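Local coordinates for protein L-tyrosine isonitrile synthase (Pseudomonas aeruginosa, PDB 3E59) that converts the amino group of L-tyrosine into an isonitrile, taking the new carbon from C2 of ribulose 5-phosphate, in the biosynthesis of paerucumarin, at residues 88-93 / 110-115; 96-101 / 146-151; 121-126 / 204-209. All coordinates share one frame; numbering follows the deposited sequence.

Contact 1: residues 88-93 / 110-115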
loop_
_atom_site.group_PDB
_atom_site.type_symbol
_atom_site.label_atom_id
_atom_site.label_comp_id
_atom_site.label_asym_id
_atom_site.label_seq_id
_atom_site.Cartn_x
_atom_site.Cartn_y
_atom_site.Cartn_z
ATOM N N LEU A 88 -10.020 -9.208 3.069
ATOM C CA LEU A 88 -10.055 -9.721 1.698
ATOM C C LEU A 88 -8.793 -9.374 0.916
ATOM O O LEU A 88 -8.380 -10.134 0.045
ATOM C CB LEU A 88 -11.296 -9.211 0.976
ATOM C CG LEU A 88 -12.620 -9.790 1.481
ATOM C CD1 LEU A 88 -13.747 -8.985 0.918
ATOM C CD2 LEU A 88 -12.753 -11.267 1.081
ATOM N N SER A 89 -8.188 -8.226 1.216
ATOM C CA SER A 89 -6.927 -7.854 0.577
ATOM C C SER A 89 -5.791 -8.797 0.981
ATOM O O SER A 89 -5.009 -9.251 0.125
ATOM C CB SER A 89 -6.552 -6.405 0.888
ATOM O OG SER A 89 -7.540 -5.523 0.399
ATOM N N LEU A 90 -5.692 -9.085 2.279
ATOM C CA LEU A 90 -4.645 -9.988 2.775
ATOM C C LEU A 90 -4.857 -11.417 2.291
ATOM O O LEU A 90 -3.894 -12.148 2.024
ATOM C CB LEU A 90 -4.564 -9.956 4.302
ATOM C CG LEU A 90 -4.083 -8.642 4.943
ATOM C CD1 LEU A 90 -4.520 -8.566 6.405
ATOM C CD2 LEU A 90 -2.563 -8.494 4.781
ATOM N N SER A 91 -6.122 -11.819 2.186
ATOM C CA SER A 91 -6.448 -13.150 1.696
ATOM C C SER A 91 -6.072 -13.260 0.214
ATOM O O SER A 91 -5.521 -14.277 -0.232
ATOM C CB SER A 91 -7.928 -13.449 1.934
ATOM O OG SER A 91 -8.248 -14.733 1.444
ATOM N N PHE A 92 -6.344 -12.198 -0.541
ATOM C CA PHE A 92 -5.950 -12.138 -1.954
ATOM C C PHE A 92 -4.448 -12.331 -2.146
ATOM O O PHE A 92 -4.013 -13.070 -3.043
ATOM C CB PHE A 92 -6.365 -10.815 -2.628
ATOM C CG PHE A 92 -5.710 -10.623 -3.967
ATOM C CD1 PHE A 92 -6.248 -11.220 -5.104
ATOM C CD2 PHE A 92 -4.517 -9.910 -4.079
ATOM C CE1 PHE A 92 -5.624 -11.090 -6.324
ATOM C CE2 PHE A 92 -3.879 -9.771 -5.303
ATOM C CZ PHE A 92 -4.434 -10.360 -6.427
ATOM N N LEU A 93 -3.663 -11.639 -1.319
ATOM C CA LEU A 93 -2.214 -11.644 -1.451
ATOM C C LEU A 93 -1.679 -13.031 -1.157
ATOM O O LEU A 93 -0.752 -13.509 -1.817
ATOM C CB LEU A 93 -1.578 -10.622 -0.504
ATOM C CG LEU A 93 -1.750 -9.124 -0.795
ATOM C CD1 LEU A 93 -1.197 -8.322 0.360
ATOM C CD2 LEU A 93 -1.072 -8.740 -2.092
ATOM N N ILE A 110 5.189 -12.944 0.428
ATOM C CA ILE A 110 5.012 -11.487 0.418
ATOM C C ILE A 110 5.182 -10.961 1.834
ATOM O O ILE A 110 4.446 -11.355 2.757
ATOM C CB ILE A 110 3.637 -11.032 -0.153
ATOM C CG1 ILE A 110 3.484 -11.471 -1.609
ATOM C CG2 ILE A 110 3.471 -9.474 -0.037
ATOM C CD1 ILE A 110 2.054 -11.251 -2.190
ATOM N N THR A 111 6.168 -10.084 2.002
ATOM C CA THR A 111 6.358 -9.423 3.281
ATOM C C THR A 111 5.704 -8.051 3.225
ATOM O O THR A 111 6.110 -7.181 2.442
ATOM C CB THR A 111 7.847 -9.304 3.657
ATOM O OG1 THR A 111 8.435 -10.609 3.650
ATOM C CG2 THR A 111 8.000 -8.701 5.051
ATOM N N VAL A 112 4.674 -7.874 4.046
ATOM C CA VAL A 112 4.028 -6.587 4.207
ATOM C C VAL A 112 4.931 -5.725 5.074
ATOM O O VAL A 112 5.151 -6.027 6.245
ATOM C CB VAL A 112 2.610 -6.730 4.833
ATOM C CG1 VAL A 112 2.054 -5.363 5.262
ATOM C CG2 VAL A 112 1.660 -7.403 3.851
ATOM N N CYS A 113 5.480 -4.666 4.478
ATOM C CA CYS A 113 6.389 -3.778 5.186
ATOM C C CYS A 113 5.629 -2.524 5.619
ATOM O O CYS A 113 5.668 -1.489 4.966
ATOM C CB CYS A 113 7.613 -3.465 4.323
ATOM S SG CYS A 113 8.625 -4.954 3.947
ATOM N N SER A 114 4.929 -2.644 6.735
ATOM C CA SER A 114 4.073 -1.579 7.213
ATOM C C SER A 114 4.831 -0.267 7.350
ATOM O O SER A 114 5.911 -0.217 7.946
ATOM C CB SER A 114 3.451 -1.957 8.551
ATOM O OG SER A 114 2.767 -0.834 9.081
ATOM N N ASP A 115 4.251 0.787 6.787
ATOM C CA ASP A 115 4.811 2.130 6.892
ATOM C C ASP A 115 4.082 2.986 7.932
ATOM O O ASP A 115 4.207 4.212 7.940
ATOM C CB ASP A 115 4.854 2.818 5.515
ATOM C CG ASP A 115 3.537 2.713 4.730
ATOM O OD1 ASP A 115 2.588 1.990 5.114
ATOM O OD2 ASP A 115 3.467 3.378 3.681
#
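Leu93 meets the tip of Ile110 with one branch, CD2, and its CB, the two side chains crossing at about a right angle. The touching atom on the strand side is Ile110 CD1, 4.0 Å from Leu93 CD2 and 4.1 Å from Leu93 CB. The same methyl comes to 3.6 Å from the backbone carbonyl, Leu93 O, so it meets the helix backbone as well as the side chain. With CG1 of Ile110 turned beside its backbone N (chi1 -62°) and the chain continuing extended to CD1, this methyl is the foremost point of the residue toward the helix. One helical turn earlier the fit is looser: Leu90 CD2 and Val112 CG2 are 4.5 Å apart. Helix 84-103, the helix of a beta-alpha-beta crossover between strands 60-64 and 108-112, lies on one face of the parallel sheet, and Ile110 and Val112, alternate residues of the latter strand, both direct their side chains at it. The CA-CA gap widens from 7.5 Å for Leu93 and Ile110 to 9.4 Å for Leu90 and Val112. Ile149 of the adjoining strand touches Leu93, Ile110 and Val112, while Leu137, Met140 and Ile144 of helix 127-144 pack against Leu90.

Contact 2: residues 96-101 / 146-151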
loop_
_atom_site.group_PDB
_atom_site.type_symbol
_atom_site.label_atom_id
_atom_site.label_comp_id
_atom_site.label_asym_id
_atom_site.label_seq_id
_atom_site.Cartn_x
_atom_site.Cartn_y
_atom_site.Cartn_z
ATOM N N LEU A 96 -2.519 -15.290 -4.210
ATOM C CA LEU A 96 -1.546 -14.978 -5.253
ATOM C C LEU A 96 -0.256 -15.829 -5.100
ATOM O O LEU A 96 0.263 -16.381 -6.076
ATOM C CB LEU A 96 -1.241 -13.478 -5.218
ATOM C CG LEU A 96 -0.348 -12.824 -6.281
ATOM C CD1 LEU A 96 -0.985 -12.818 -7.667
ATOM C CD2 LEU A 96 -0.051 -11.408 -5.864
ATOM N N CYS A 97 0.242 -15.943 -3.870
ATOM C CA CYS A 97 1.439 -16.741 -3.576
ATOM C C CYS A 97 1.182 -18.225 -3.841
ATOM O O CYS A 97 2.058 -18.917 -4.374
ATOM C CB CYS A 97 1.889 -16.532 -2.120
ATOM S SG CYS A 97 2.640 -14.916 -1.759
ATOM N N GLN A 98 -0.023 -18.696 -3.485
ATOM C CA GLN A 98 -0.433 -20.093 -3.716
ATOM C C GLN A 98 -0.526 -20.419 -5.214
ATOM O O GLN A 98 -0.050 -21.469 -5.663
ATOM C CB GLN A 98 -1.762 -20.404 -2.999
ATOM C CG GLN A 98 -1.677 -20.369 -1.457
ATOM C CD GLN A 98 -3.005 -20.642 -0.757
ATOM O OE1 GLN A 98 -4.054 -20.123 -1.144
ATOM N NE2 GLN A 98 -2.961 -21.455 0.287
ATOM N N ARG A 99 -1.121 -19.515 -5.992
ATOM C CA ARG A 99 -1.185 -19.694 -7.459
ATOM C C ARG A 99 0.199 -19.797 -8.124
ATOM O O ARG A 99 0.383 -20.590 -9.034
ATOM C CB ARG A 99 -2.022 -18.598 -8.130
ATOM C CG ARG A 99 -3.484 -18.607 -7.713
ATOM C CD ARG A 99 -4.385 -17.900 -8.715
ATOM N NE ARG A 99 -5.159 -18.855 -9.515
ATOM C CZ ARG A 99 -4.832 -19.269 -10.739
ATOM N NH1 ARG A 99 -3.741 -18.816 -11.349
ATOM N NH2 ARG A 99 -5.611 -20.136 -11.360
ATOM N N ILE A 100 1.154 -18.984 -7.667
ATOM C CA ILE A 100 2.546 -19.078 -8.108
ATOM C C ILE A 100 3.133 -20.451 -7.738
ATOM O O ILE A 100 3.802 -21.078 -8.558
ATOM C CB ILE A 100 3.426 -17.920 -7.528
ATOM C CG1 ILE A 100 3.032 -16.571 -8.159
ATOM C CG2 ILE A 100 4.908 -18.201 -7.736
ATOM C CD1 ILE A 100 3.695 -15.349 -7.541
ATOM N N GLN A 101 2.851 -20.918 -6.520
ATOM C CA GLN A 101 3.345 -22.213 -6.039
ATOM C C GLN A 101 2.785 -23.421 -6.827
ATOM O O GLN A 101 3.343 -24.525 -6.770
ATOM C CB GLN A 101 3.106 -22.366 -4.527
ATOM C CG GLN A 101 3.941 -23.486 -3.887
ATOM C CD GLN A 101 4.184 -23.298 -2.398
ATOM O OE1 GLN A 101 3.279 -22.916 -1.653
ATOM N NE2 GLN A 101 5.406 -23.588 -1.954
ATOM N N ALA A 146 -3.388 -17.447 6.521
ATOM C CA ALA A 146 -2.394 -17.057 5.536
ATOM C C ALA A 146 -1.009 -17.432 6.046
ATOM O O ALA A 146 -0.604 -17.000 7.123
ATOM C CB ALA A 146 -2.480 -15.582 5.255
ATOM N N THR A 147 -0.302 -18.261 5.288
ATOM C CA THR A 147 1.030 -18.676 5.674
ATOM C C THR A 147 2.142 -18.065 4.797
ATOM O O THR A 147 3.328 -18.270 5.079
ATOM C CB THR A 147 1.173 -20.215 5.658
ATOM O OG1 THR A 147 1.043 -20.683 4.310
ATOM C CG2 THR A 147 0.117 -20.884 6.532
ATOM N N HIS A 148 1.776 -17.333 3.742
ATOM C CA HIS A 148 2.794 -16.788 2.822
ATOM C C HIS A 148 2.955 -15.288 2.985
ATOM O O HIS A 148 3.653 -14.629 2.209
ATOM C CB HIS A 148 2.486 -17.178 1.376
ATOM C CG HIS A 148 2.258 -18.653 1.189
ATOM N ND1 HIS A 148 1.028 -19.180 0.867
ATOM C CD2 HIS A 148 3.091 -19.710 1.334
ATOM C CE1 HIS A 148 1.113 -20.497 0.805
ATOM N NE2 HIS A 148 2.354 -20.845 1.083
ATOM N N ILE A 149 2.308 -14.768 4.019
ATOM C CA ILE A 149 2.292 -13.337 4.306
ATOM C C ILE A 149 3.055 -13.081 5.597
ATOM O O ILE A 149 2.664 -13.551 6.661
ATOM C CB ILE A 149 0.827 -12.778 4.398
ATOM C CG1 ILE A 149 0.029 -13.124 3.140
ATOM C CG2 ILE A 149 0.813 -11.252 4.602
ATOM C CD1 ILE A 149 0.710 -12.736 1.810
ATOM N N GLY A 150 4.154 -12.347 5.492
ATOM C CA GLY A 150 4.886 -11.894 6.676
ATOM C C GLY A 150 4.691 -10.405 6.915
ATOM O O GLY A 150 4.199 -9.692 6.047
ATOM N N VAL A 151 5.065 -9.944 8.104
ATOM C CA VAL A 151 5.018 -8.528 8.439
ATOM C C VAL A 151 6.401 -8.078 8.898
ATOM O O VAL A 151 7.074 -8.782 9.647
ATOM C CB VAL A 151 3.941 -8.192 9.527
ATOM C CG1 VAL A 151 3.867 -6.701 9.762
ATOM C CG2 VAL A 151 2.560 -8.689 9.106
#
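The turn leading into edge strand 149-151 of the parallel sheet packs on the later part of helix 84-103, and His148, immediately before the strand, carries the contact. Its CB sits 3.6 Å from Cys97 CB; Cys97 CA and His148 CA, 6.5 Å apart, are the closest CA pair across the two segments. Cys97 SG lies 3.9 Å from His148 CB, so both side-chain atoms of the cysteine bear on the root of the histidine. Farther out, the imidazole is approached by two glutamines one helical turn apart. Gln98 offers its aliphatic part: CG is 3.6 Å from His148 CE1, in an oblique approach, and its amide plane is turned 60° from the ring. Gln101 brings its amide end, with OE1 3.6 Å from His148 NE2; at that length it is not a hydrogen bond, and the amide plane is turned 74° from the ring. CG of Gln101 stands opposite the backbone N (chi1 -163°) and the chain runs on extended, which carries the amide out to the histidine. Gln101 NE2 donates a hydrogen bond to the backbone oxygen of Ala105. Thr147 OG1 lies 3.4 Å above the ring plane, over the centre of one face. The backbone on the strand side is tied to the same helix by Asn94, whose OD1 accepts from His148 N. Cys97 continues onto Ile110 of strand 108-112, while Ile141 of helix 127-144 touches Ala146, Ile149 and Val151, so the edge strand and its approach meet both helices.

Contact 3: residues 121-126 / 204-209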
loop_
_atom_site.group_PDB
_atom_site.type_symbol
_atom_site.label_atom_id
_atom_site.label_comp_id
_atom_site.label_asym_id
_atom_site.label_seq_id
_atom_site.Cartn_x
_atom_site.Cartn_y
_atom_site.Cartn_z
ATOM N N ASP A 121 3.838 12.301 13.018
ATOM C CA ASP A 121 2.875 13.401 13.070
ATOM C C ASP A 121 2.442 13.896 11.696
ATOM O O ASP A 121 1.625 14.822 11.604
ATOM C CB ASP A 121 3.417 14.569 13.925
ATOM C CG ASP A 121 4.653 15.248 13.306
ATOM O OD1 ASP A 121 4.559 15.785 12.176
ATOM O OD2 ASP A 121 5.718 15.270 13.971
ATOM N N LEU A 122 2.989 13.301 10.632
ATOM C CA LEU A 122 2.696 13.770 9.278
ATOM C C LEU A 122 1.290 13.391 8.818
ATOM O O LEU A 122 0.625 14.194 8.163
ATOM C CB LEU A 122 3.766 13.328 8.261
ATOM C CG LEU A 122 5.031 14.192 8.144
ATOM C CD1 LEU A 122 6.116 13.431 7.405
ATOM C CD2 LEU A 122 4.773 15.572 7.465
ATOM N N VAL A 123 0.844 12.182 9.163
ATOM C CA VAL A 123 -0.525 11.745 8.846
ATOM C C VAL A 123 -1.469 11.828 10.057
ATOM O O VAL A 123 -2.690 11.696 9.916
ATOM C CB VAL A 123 -0.574 10.358 8.130
ATOM C CG1 VAL A 123 0.310 10.382 6.881
ATOM C CG2 VAL A 123 -0.155 9.229 9.048
ATOM N N ARG A 124 -0.889 12.070 11.231
ATOM C CA ARG A 124 -1.636 12.382 12.452
ATOM C C ARG A 124 -2.436 11.199 13.009
ATOM O O ARG A 124 -3.598 11.319 13.398
ATOM C CB ARG A 124 -2.490 13.652 12.274
ATOM C CG ARG A 124 -1.637 14.927 12.130
ATOM C CD ARG A 124 -2.312 15.990 11.289
ATOM N NE ARG A 124 -1.490 17.198 11.198
ATOM C CZ ARG A 124 -1.853 18.319 10.576
ATOM N NH1 ARG A 124 -3.032 18.400 9.971
ATOM N NH2 ARG A 124 -1.033 19.362 10.558
ATOM N N ILE A 125 -1.773 10.053 13.047
ATOM C CA ILE A 125 -2.289 8.875 13.717
ATOM C C ILE A 125 -1.277 8.603 14.819
ATOM O O ILE A 125 -0.078 8.484 14.546
ATOM C CB ILE A 125 -2.433 7.683 12.732
ATOM C CG1 ILE A 125 -3.434 8.030 11.621
ATOM C CG2 ILE A 125 -2.866 6.400 13.454
ATOM C CD1 ILE A 125 -3.248 7.232 10.338
ATOM N N GLY A 126 -1.753 8.552 16.067
ATOM C CA GLY A 126 -0.876 8.355 17.225
ATOM C C GLY A 126 -0.231 6.981 17.216
ATOM O O GLY A 126 -0.772 6.049 16.617
ATOM N N ARG A 204 -4.152 14.592 -2.144
ATOM C CA ARG A 204 -5.570 14.261 -2.040
ATOM C C ARG A 204 -5.913 13.389 -0.830
ATOM O O ARG A 204 -6.938 13.631 -0.189
ATOM C CB ARG A 204 -6.110 13.657 -3.343
ATOM C CG ARG A 204 -7.641 13.519 -3.359
ATOM C CD ARG A 204 -8.170 12.944 -4.663
ATOM N NE ARG A 204 -7.754 11.554 -4.865
ATOM C CZ ARG A 204 -6.772 11.174 -5.686
ATOM N NH1 ARG A 204 -6.100 12.090 -6.381
ATOM N NH2 ARG A 204 -6.458 9.886 -5.809
ATOM N N PHE A 205 -5.067 12.394 -0.514
ATOM C CA PHE A 205 -5.283 11.540 0.667
ATOM C C PHE A 205 -5.244 12.381 1.937
ATOM O O PHE A 205 -6.088 12.237 2.814
ATOM C CB PHE A 205 -4.203 10.455 0.834
ATOM C CG PHE A 205 -4.078 9.485 -0.314
ATOM C CD1 PHE A 205 -5.084 9.326 -1.254
ATOM C CD2 PHE A 205 -2.937 8.689 -0.416
ATOM C CE1 PHE A 205 -4.942 8.414 -2.294
ATOM C CE2 PHE A 205 -2.788 7.763 -1.463
ATOM C CZ PHE A 205 -3.788 7.630 -2.394
ATOM N N LEU A 206 -4.229 13.229 2.047
ATOM C CA LEU A 206 -4.073 14.101 3.209
ATOM C C LEU A 206 -5.219 15.101 3.329
ATOM O O LEU A 206 -5.758 15.305 4.416
ATOM C CB LEU A 206 -2.721 14.829 3.160
ATOM C CG LEU A 206 -1.516 13.881 3.192
ATOM C CD1 LEU A 206 -0.243 14.635 2.907
ATOM C CD2 LEU A 206 -1.408 13.136 4.531
ATOM N N TYR A 207 -5.597 15.712 2.213
ATOM C CA TYR A 207 -6.723 16.644 2.211
ATOM C C TYR A 207 -8.029 15.951 2.628
ATOM O O TYR A 207 -8.761 16.440 3.494
ATOM C CB TYR A 207 -6.850 17.313 0.836
ATOM C CG TYR A 207 -8.127 18.094 0.648
ATOM C CD1 TYR A 207 -8.245 19.387 1.162
ATOM C CD2 TYR A 207 -9.205 17.558 -0.060
ATOM C CE1 TYR A 207 -9.401 20.123 0.990
ATOM C CE2 TYR A 207 -10.390 18.293 -0.234
ATOM C CZ TYR A 207 -10.467 19.576 0.299
ATOM O OH TYR A 207 -11.600 20.343 0.166
ATOM N N GLU A 208 -8.305 14.803 2.022
ATOM C CA GLU A 208 -9.505 14.032 2.336
ATOM C C GLU A 208 -9.516 13.481 3.765
ATOM O O GLU A 208 -10.570 13.416 4.394
ATOM C CB GLU A 208 -9.741 12.954 1.279
ATOM C CG GLU A 208 -10.219 13.578 -0.044
ATOM C CD GLU A 208 -10.473 12.586 -1.169
ATOM O OE1 GLU A 208 -10.340 11.360 -0.984
ATOM O OE2 GLU A 208 -10.807 13.049 -2.272
ATOM N N ASP A 209 -8.342 13.127 4.285
ATOM C CA ASP A 209 -8.195 12.777 5.702
ATOM C C ASP A 209 -8.641 13.907 6.636
ATOM O O ASP A 209 -9.156 13.639 7.720
ATOM C CB ASP A 209 -6.736 12.453 6.023
ATOM C CG ASP A 209 -6.373 10.996 5.755
ATOM O OD1 ASP A 209 -7.257 10.186 5.380
ATOM O OD2 ASP A 209 -5.180 10.674 5.944
HETATM O O HOH W 1 -3.632 12.168 7.367
#
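A water molecule joins the two segments by donating to an oxygen of each: it lies 2.6 Å from Asp209 OD2 and 2.8 Å from Val123 O. No direct hydrogen bond crosses the contact, and this bridge is its polar component. The carboxylate of Asp209 is held at its other oxygen too, since OD1 forms a salt bridge with Lys76 NZ and accepts a hydrogen bond from Ser71 OG. Both oxygens are therefore engaged, which restricts rotation of the group. The CB of Asp209 points toward the loop, which puts the carboxylate on the side of the bridging water.

The apolar component is small. Val123 CG1 meets Leu206 CD2 at 4.0 Å, a methyl against a methyl, with the side chains crossing at roughly a right angle. Leu206 places CG beside its backbone N (chi1 -62°); chi2 of 170° sends CD1 out extended, and the other branch, CD2, is the one that meets the loop. That methyl also lies 4.3 Å from Leu122 O, a carbonyl that takes a hydrogen bond from Arg229 NH1. Val123 and Leu206 are the closest residues by backbone too, their CA atoms 7.1 Å apart. In all, 94 Å² is buried between the segments, counting both sides, so the direct packing is slight and the water supplements it.

Within the fold, residues 121-126 connect helix 116-119 to helix 127-144, with Gly126 as the N-cap of the latter, and this connection passes beside the C-terminal end of helix 193-210. Helix 219-247 adjoins both partners: its Arg236 is touched by Leu122, and its Ala226 by Leu206.

Contacts 1 and 2 form one continuous region: both draw on helix 84-103 and on neighbouring strands of the parallel sheet, and their centres are 9 Å apart. Ile110 N to His148 O (2.9 Å) and Val112 N to Gly150 O (2.7 Å) are probable hydrogen bonds linking the strands, and Ile110 CG1 packs at 3.6 Å on Cys97 SG. Contact 3 is separate, its centre about 21 Å from that of contact 1 and about 31 Å from that of contact 2, with nearest atoms about 7 Å and 15 Å away. Contacts 2 and 3 lie on opposite sides of the chain's centre. Helix 127-144 nevertheless relates all three: it follows the loop of contact 3 and packs on residues of contacts 1 and 2.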